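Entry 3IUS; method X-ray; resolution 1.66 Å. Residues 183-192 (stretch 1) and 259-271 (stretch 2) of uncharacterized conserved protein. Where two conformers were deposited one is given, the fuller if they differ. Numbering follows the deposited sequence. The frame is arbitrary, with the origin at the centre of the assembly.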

ATOM      1  N   ILE A 183      -3.113   0.123   7.498  1.00 14.54           N
ATOM      2  CA  ILE A 183      -3.111  -1.304   7.200  1.00 21.24           C
ATOM      3  C   ILE A 183      -1.752  -1.930   7.528  1.00 14.82           C
ATOM      4  O   ILE A 183      -0.711  -1.360   7.217  1.00 15.90           O
ATOM      5  CB  ILE A 183      -3.473  -1.566   5.722  1.00 19.89           C
ATOM      6  CG1 ILE A 183      -3.677  -3.063   5.469  1.00 17.56           C
ATOM      7  CG2 ILE A 183      -2.406  -0.992   4.789  1.00 14.69           C
ATOM      8  CD1 ILE A 183      -4.931  -3.630   6.090  1.00 19.10           C
ATOM      9  N   HIS A 184      -1.772  -3.090   8.176  1.00 14.81           N
ATOM     10  CA  HIS A 184      -0.546  -3.819   8.486  1.00 16.17           C
ATOM     11  C   HIS A 184      -0.067  -4.545   7.238  1.00 15.18           C
ATOM     12  O   HIS A 184      -0.873  -5.127   6.503  1.00 16.30           O
ATOM     13  CB  HIS A 184      -0.773  -4.815   9.625  1.00 18.42           C
ATOM     14  CG  HIS A 184       0.486  -5.453  10.122  1.00 20.36           C
ATOM     15  ND1 HIS A 184       1.026  -5.167  11.358  1.00 17.53           N
ATOM     16  CD2 HIS A 184       1.319  -6.350   9.544  1.00 15.48           C
ATOM     17  CE1 HIS A 184       2.136  -5.867  11.522  1.00 15.71           C
ATOM     18  NE2 HIS A 184       2.333  -6.592  10.436  1.00 24.30           N
ATOM     19  N   VAL A 185       1.238  -4.499   6.992  1.00 16.17           N
ATOM     20  CA  VAL A 185       1.807  -5.073   5.773  1.00 19.28           C
ATOM     21  C   VAL A 185       1.495  -6.567   5.607  1.00 16.59           C
ATOM     22  O   VAL A 185       1.312  -7.052   4.478  1.00 16.90           O
ATOM     23  CB  VAL A 185       3.331  -4.796   5.671  1.00 22.88           C
ATOM     24  CG1 VAL A 185       4.096  -5.502   6.789  1.00 16.18           C
ATOM     25  CG2 VAL A 185       3.859  -5.180   4.293  1.00 18.86           C
ATOM     26  N   GLU A 186       1.411  -7.294   6.718  1.00 15.52           N
ATOM     27  CA  GLU A 186       1.041  -8.711   6.658  1.00 19.14           C
ATOM     28  C   GLU A 186      -0.364  -8.910   6.093  1.00 21.00           C
ATOM     29  O   GLU A 186      -0.624  -9.874   5.371  1.00 17.89           O
ATOM     30  CB  GLU A 186       1.170  -9.382   8.027  1.00 22.83           C
ATOM     31  CG  GLU A 186       2.599  -9.772   8.390  1.00 36.04           C
ATOM     32  CD  GLU A 186       3.163 -10.877   7.501  1.00 46.19           C
ATOM     33  OE1 GLU A 186       4.401 -11.056   7.484  1.00 49.63           O
ATOM     34  OE2 GLU A 186       2.373 -11.568   6.823  1.00 46.98           O
ATOM     35  N   ASP A 187      -1.272  -7.996   6.429  1.00 19.09           N
ATOM     36  CA  ASP A 187      -2.635  -8.068   5.930  1.00 17.88           C
ATOM     37  C   ASP A 187      -2.723  -7.703   4.451  1.00 18.04           C
ATOM     38  O   ASP A 187      -3.554  -8.243   3.716  1.00 16.80           O
ATOM     39  CB  ASP A 187      -3.571  -7.214   6.786  1.00 16.14           C
ATOM     40  CG  ASP A 187      -3.968  -7.915   8.077  1.00 22.67           C
ATOM     41  OD1 ASP A 187      -4.065  -9.164   8.058  1.00 19.47           O
ATOM     42  OD2 ASP A 187      -4.170  -7.231   9.105  1.00 18.48           O
ATOM     43  N   ILE A 188      -1.862  -6.798   4.003  1.00 17.84           N
ATOM     44  CA  ILE A 188      -1.769  -6.549   2.570  1.00 22.47           C
ATOM     45  C   ILE A 188      -1.366  -7.840   1.855  1.00 15.05           C
ATOM     46  O   ILE A 188      -1.941  -8.209   0.817  1.00 15.67           O
ATOM     47  CB  ILE A 188      -0.753  -5.447   2.232  1.00 21.92           C
ATOM     48  CG1 ILE A 188      -1.109  -4.144   2.957  1.00 18.34           C
ATOM     49  CG2 ILE A 188      -0.706  -5.240   0.719  1.00 17.76           C
ATOM     50  CD1 ILE A 188      -0.027  -3.057   2.860  1.00 21.85           C
ATOM     51  N   ALA A 189      -0.383  -8.537   2.418  1.00 17.29           N
ATOM     52  CA  ALA A 189       0.093  -9.789   1.833  1.00 20.24           C
ATOM     53  C   ALA A 189      -1.043 -10.810   1.720  1.00 16.10           C
ATOM     54  O   ALA A 189      -1.163 -11.513   0.714  1.00 18.93           O
ATOM     55  CB  ALA A 189       1.253 -10.352   2.646  1.00 20.49           C
ATOM     56  N   GLN A 190      -1.881 -10.869   2.755  1.00 16.51           N
ATOM     57  CA  GLN A 190      -3.046 -11.743   2.764  1.00 19.59           C
ATOM     58  C   GLN A 190      -3.985 -11.432   1.609  1.00 16.35           C
ATOM     59  O   GLN A 190      -4.434 -12.329   0.890  1.00 14.68           O
ATOM     60  CB  GLN A 190      -3.821 -11.590   4.074  1.00 22.96           C
ATOM     61  CG  GLN A 190      -3.321 -12.447   5.215  1.00 27.58           C
ATOM     62  CD  GLN A 190      -4.421 -12.746   6.219  1.00 30.39           C
ATOM     63  OE1 GLN A 190      -4.872 -13.884   6.338  1.00 35.67           O
ATOM     64  NE2 GLN A 190      -4.872 -11.720   6.928  1.00 24.49           N
ATOM     65  N   VAL A 191      -4.295 -10.152   1.448  1.00 19.63           N
ATOM     66  CA  VAL A 191      -5.208  -9.711   0.399  1.00 21.28           C
ATOM     67  C   VAL A 191      -4.679 -10.052  -0.995  1.00 17.16           C
ATOM     68  O   VAL A 191      -5.398 -10.616  -1.834  1.00 16.41           O
ATOM     69  CB  VAL A 191      -5.490  -8.195   0.514  1.00 16.49           C
ATOM     70  CG1 VAL A 191      -6.211  -7.681  -0.729  1.00 15.18           C
ATOM     71  CG2 VAL A 191      -6.292  -7.900   1.779  1.00 16.23           C
ATOM     72  N   LEU A 192      -3.418  -9.712  -1.239  1.00 14.83           N
ATOM     73  CA  LEU A 192      -2.789  -9.989  -2.526  1.00 18.69           C
ATOM     74  C   LEU A 192      -2.835 -11.478  -2.838  1.00 21.07           C
ATOM     75  O   LEU A 192      -3.238 -11.890  -3.934  1.00 16.20           O
ATOM     76  CB  LEU A 192      -1.347  -9.471  -2.540  1.00 18.57           C
ATOM     77  CG  LEU A 192      -1.243  -7.944  -2.540  1.00 20.28           C
ATOM     78  CD1 LEU A 192       0.222  -7.469  -2.477  1.00 15.66           C
ATOM     79  CD2 LEU A 192      -1.956  -7.372  -3.762  1.00 16.84           C
ATOM     80  N   ARG A 259     -15.305  -5.525   0.979  1.00 14.97           N
ATOM     81  CA  ARG A 259     -15.046  -6.304  -0.224  0.50 17.86           C
ATOM     82  C   ARG A 259     -13.967  -7.375  -0.025  1.00 17.85           C
ATOM     83  O   ARG A 259     -14.127  -8.517  -0.450  1.00 18.14           O
ATOM     84  CB  ARG A 259     -14.675  -5.368  -1.373  0.50 16.76           C
ATOM     85  CG  ARG A 259     -15.143  -5.853  -2.730  0.50 16.69           C
ATOM     86  CD  ARG A 259     -15.472  -4.691  -3.651  0.50 12.99           C
ATOM     87  NE  ARG A 259     -16.331  -3.709  -2.999  0.50 28.28           N
ATOM     88  CZ  ARG A 259     -17.193  -2.922  -3.636  0.50 26.34           C
ATOM     89  NH1 ARG A 259     -17.928  -2.056  -2.951  0.50 22.29           N
ATOM     90  NH2 ARG A 259     -17.329  -3.009  -4.953  0.50 26.12           N
ATOM     91  N   ILE A 260     -12.863  -7.005   0.621  1.00 13.06           N
ATOM     92  CA  ILE A 260     -11.781  -7.971   0.808  1.00 14.30           C
ATOM     93  C   ILE A 260     -12.228  -9.105   1.729  1.00 16.70           C
ATOM     94  O   ILE A 260     -11.755 -10.235   1.610  1.00 18.04           O
ATOM     95  CB  ILE A 260     -10.488  -7.321   1.357  1.00 13.39           C
ATOM     96  CG1 ILE A 260     -10.775  -6.610   2.674  1.00 15.25           C
ATOM     97  CG2 ILE A 260      -9.866  -6.382   0.308  1.00 14.48           C
ATOM     98  CD1 ILE A 260      -9.537  -6.031   3.365  1.00 13.40           C
ATOM     99  N   LYS A 261     -13.149  -8.802   2.639  1.00 13.37           N
ATOM    100  CA  LYS A 261     -13.641  -9.801   3.579  1.00 12.84           C
ATOM    101  C   LYS A 261     -14.653 -10.716   2.891  1.00 18.99           C
ATOM    102  O   LYS A 261     -14.507 -11.934   2.902  1.00 16.29           O
ATOM    103  CB  LYS A 261     -14.282  -9.125   4.790  1.00 16.08           C
ATOM    104  CG  LYS A 261     -13.305  -8.341   5.669  1.00 17.41           C
ATOM    105  CD  LYS A 261     -14.072  -7.547   6.706  1.00 13.80           C
ATOM    106  CE  LYS A 261     -13.166  -6.692   7.599  1.00 15.28           C
ATOM    107  NZ  LYS A 261     -14.003  -5.729   8.361  1.00 19.97           N
ATOM    108  N   GLU A 262     -15.665 -10.114   2.282  1.00 20.52           N
ATOM    109  CA  GLU A 262     -16.795 -10.857   1.729  1.00 17.85           C
ATOM    110  C   GLU A 262     -16.498 -11.541   0.405  1.00 23.28           C
ATOM    111  O   GLU A 262     -17.035 -12.616   0.119  1.00 24.02           O
ATOM    112  CB  GLU A 262     -18.003  -9.929   1.570  1.00 18.92           C
ATOM    113  CG  GLU A 262     -18.596  -9.458   2.887  1.00 21.09           C
ATOM    114  CD  GLU A 262     -19.648  -8.380   2.694  1.00 22.26           C
ATOM    115  OE1 GLU A 262     -20.489  -8.521   1.785  1.00 24.00           O
ATOM    116  OE2 GLU A 262     -19.626  -7.387   3.445  1.00 16.82           O
ATOM    117  N   GLU A 263     -15.658 -10.918  -0.412  1.00 22.45           N
ATOM    118  CA  GLU A 263     -15.364 -11.463  -1.731  1.00 18.94           C
ATOM    119  C   GLU A 263     -14.101 -12.319  -1.723  1.00 18.36           C
ATOM    120  O   GLU A 263     -14.064 -13.365  -2.358  1.00 18.67           O
ATOM    121  CB  GLU A 263     -15.264 -10.347  -2.777  1.00 17.41           C
ATOM    122  CG  GLU A 263     -16.548  -9.541  -2.940  1.00 19.39           C
ATOM    123  CD  GLU A 263     -16.503  -8.571  -4.112  1.00 30.62           C
ATOM    124  OE1 GLU A 263     -15.496  -8.563  -4.852  1.00 32.05           O
ATOM    125  OE2 GLU A 263     -17.480  -7.811  -4.294  1.00 32.47           O
ATOM    126  N   LEU A 264     -13.076 -11.881  -0.991  1.00 17.84           N
ATOM    127  CA  LEU A 264     -11.789 -12.575  -0.994  1.00 19.31           C
ATOM    128  C   LEU A 264     -11.605 -13.551   0.165  1.00 18.64           C
ATOM    129  O   LEU A 264     -10.665 -14.343   0.159  1.00 19.76           O
ATOM    130  CB  LEU A 264     -10.626 -11.574  -0.992  1.00 20.64           C
ATOM    131  CG  LEU A 264     -10.523 -10.594  -2.157  1.00 18.14           C
ATOM    132  CD1 LEU A 264      -9.221  -9.805  -2.081  1.00 20.38           C
ATOM    133  CD2 LEU A 264     -10.663 -11.303  -3.505  1.00 16.23           C
ATOM    134  N   GLY A 265     -12.474 -13.470   1.170  1.00 17.11           N
ATOM    135  CA  GLY A 265     -12.387 -14.357   2.314  1.00 16.72           C
ATOM    136  C   GLY A 265     -11.288 -13.989   3.293  1.00 14.97           C
ATOM    137  O   GLY A 265     -10.905 -14.793   4.145  1.00 19.21           O
ATOM    138  N   VAL A 266     -10.774 -12.770   3.177  1.00 13.31           N
ATOM    139  CA  VAL A 266      -9.708 -12.316   4.063  1.00 13.94           C
ATOM    140  C   VAL A 266     -10.214 -12.047   5.473  1.00 13.28           C
ATOM    141  O   VAL A 266     -11.271 -11.452   5.666  1.00 14.96           O
ATOM    142  CB  VAL A 266      -9.029 -11.041   3.517  1.00 16.01           C
ATOM    143  CG1 VAL A 266      -8.209 -10.355   4.616  1.00 15.70           C
ATOM    144  CG2 VAL A 266      -8.162 -11.381   2.315  1.00 20.51           C
ATOM    145  N   ARG A 267      -9.446 -12.498   6.458  1.00 14.63           N
ATOM    146  CA  ARG A 267      -9.717 -12.168   7.841  1.00 16.78           C
ATOM    147  C   ARG A 267      -8.482 -11.481   8.414  1.00 17.19           C
ATOM    148  O   ARG A 267      -7.420 -12.088   8.539  1.00 18.45           O
ATOM    149  CB  ARG A 267     -10.084 -13.420   8.645  1.00 20.08           C
ATOM    150  CG  ARG A 267     -10.506 -13.113  10.063  1.00 25.87           C
ATOM    151  CD  ARG A 267     -11.321 -14.237  10.706  1.00 30.01           C
ATOM    152  NE  ARG A 267     -11.965 -13.753  11.924  1.00 23.89           N
ATOM    153  CZ  ARG A 267     -11.311 -13.493  13.052  1.00 25.20           C
ATOM    154  NH1 ARG A 267     -11.964 -13.039  14.113  1.00 21.92           N
ATOM    155  NH2 ARG A 267     -10.003 -13.695  13.122  1.00 25.46           N
ATOM    156  N   LEU A 268      -8.630 -10.201   8.740  1.00 16.57           N
ATOM    157  CA  LEU A 268      -7.510  -9.386   9.192  1.00 18.71           C
ATOM    158  C   LEU A 268      -6.787  -9.967  10.407  1.00 17.57           C
ATOM    159  O   LEU A 268      -7.415 -10.337  11.403  1.00 17.13           O
ATOM    160  CB  LEU A 268      -7.981  -7.968   9.507  1.00 15.75           C
ATOM    161  CG  LEU A 268      -8.623  -7.148   8.388  1.00 17.82           C
ATOM    162  CD1 LEU A 268      -8.974  -5.752   8.923  1.00 18.71           C
ATOM    163  CD2 LEU A 268      -7.698  -7.069   7.175  1.00 16.43           C
ATOM    164  N   LYS A 269      -5.464 -10.043  10.308  1.00 15.55           N
ATOM    165  CA  LYS A 269      -4.618 -10.454  11.425  1.00 14.42           C
ATOM    166  C   LYS A 269      -4.561  -9.329  12.440  1.00 15.00           C
ATOM    167  O   LYS A 269      -4.467  -9.564  13.647  1.00 19.17           O
ATOM    168  CB  LYS A 269      -3.193 -10.749  10.950  1.00 20.45           C
ATOM    169  CG  LYS A 269      -3.034 -11.975  10.071  1.00 30.22           C
ATOM    170  CD  LYS A 269      -1.613 -12.045   9.515  1.00 39.44           C
ATOM    171  CE  LYS A 269      -1.256 -13.446   9.031  1.00 44.62           C
ATOM    172  NZ  LYS A 269      -2.019 -13.857   7.818  1.00 47.68           N
ATOM    173  N   TYR A 270      -4.594  -8.102  11.941  1.00 17.36           N
ATOM    174  CA  TYR A 270      -4.506  -6.929  12.803  1.00 18.39           C
ATOM    175  C   TYR A 270      -5.625  -5.947  12.466  1.00 14.04           C
ATOM    176  O   TYR A 270      -5.422  -4.994  11.721  1.00 14.08           O
ATOM    177  CB  TYR A 270      -3.136  -6.257  12.675  1.00 19.47           C
ATOM    178  CG  TYR A 270      -1.969  -7.203  12.860  1.00 18.75           C
ATOM    179  CD1 TYR A 270      -1.609  -7.654  14.124  1.00 18.10           C
ATOM    180  CD2 TYR A 270      -1.217  -7.630  11.775  1.00 18.62           C
ATOM    181  CE1 TYR A 270      -0.538  -8.522  14.300  1.00 20.83           C
ATOM    182  CE2 TYR A 270      -0.144  -8.498  11.941  1.00 19.81           C
ATOM    183  CZ  TYR A 270       0.192  -8.935  13.206  1.00 21.05           C
ATOM    184  OH  TYR A 270       1.258  -9.793  13.368  1.00 25.28           O
ATOM    185  N   PRO A 271      -6.822  -6.183  13.022  1.00 19.49           N
ATOM    186  CA  PRO A 271      -8.024  -5.388  12.734  1.00 19.15           C
ATOM    187  C   PRO A 271      -7.909  -3.924  13.139  1.00 13.68           C
ATOM    188  O   PRO A 271      -8.638  -3.085  12.615  1.00 13.55           O
ATOM    189  CB  PRO A 271      -9.107  -6.081  13.578  1.00 22.48           C
ATOM    190  CG  PRO A 271      -8.338  -6.853  14.606  1.00 18.55           C
ATOM    191  CD  PRO A 271      -7.138  -7.335  13.876  1.00 16.73           C
TER
HETATM  192  O   HOH W   1      -4.094  -4.494   9.075  1.00 17.50           O
HETATM  193  O   HOH W   2      -7.565 -14.618   5.959  1.00 34.34           O

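Stretch 1 leaves a strand at His184 and turns at once into a helix that begins at Val185. His184 is the N-cap, and its O accepts from Ile188 N at 3.2 Å. Stretch 2 begins as the last part of a helix. Gly265 then takes a positive phi of 77°, which favours glycine, and the chain runs on without regular structure. This segment passes along the helix of stretch 1. By CA position, Val266 lies nearest Val191, Leu268 nearest Asp187, and Tyr270 nearest His184. The two stretches bury 614 Å² between them.

Asp187 is the polar centre of the contact. Its OD1 accepts from Lys269 N at 2.8 Å, and its OD2 accepts from Tyr270 N at 3.0 Å. A carboxylate suits this buried place because its two oxygens satisfy two successive backbone amides of a loop.

Gln190 continues the pattern one helical turn on. Its NE2 donates to Arg267 O at 3.0 Å and also to Asp187 OD1 at 2.9 Å, so it ties the loop to the carboxylate. Water 2 extends this link, donating to Gln190 OE1 at 2.8 Å and accepting from Arg267 N at 2.9 Å. Water 1 accepts from His184 N at 2.9 Å and lies 2.7 Å from Asp187 OD2.

At one end the rings of His184 and Tyr270 stack face to face, with centroids 4.0 Å apart and planes at 30°. Glu186 CB lies at the edge of the Tyr270 ring, 4.2 Å from CE2. Tyr270 OH is hydrogen-bonded elsewhere in the structure.

At the other end the contact is apolar. Val191 CG1 lies 4.0 Å from Ile260 CG2 and 3.9 Å from Leu264 CD1. Val191 CG2 lies 4.0 Å from Val266 CG2. The branched valine thus meets both the helix and the loop of stretch 2. All four residues are buried.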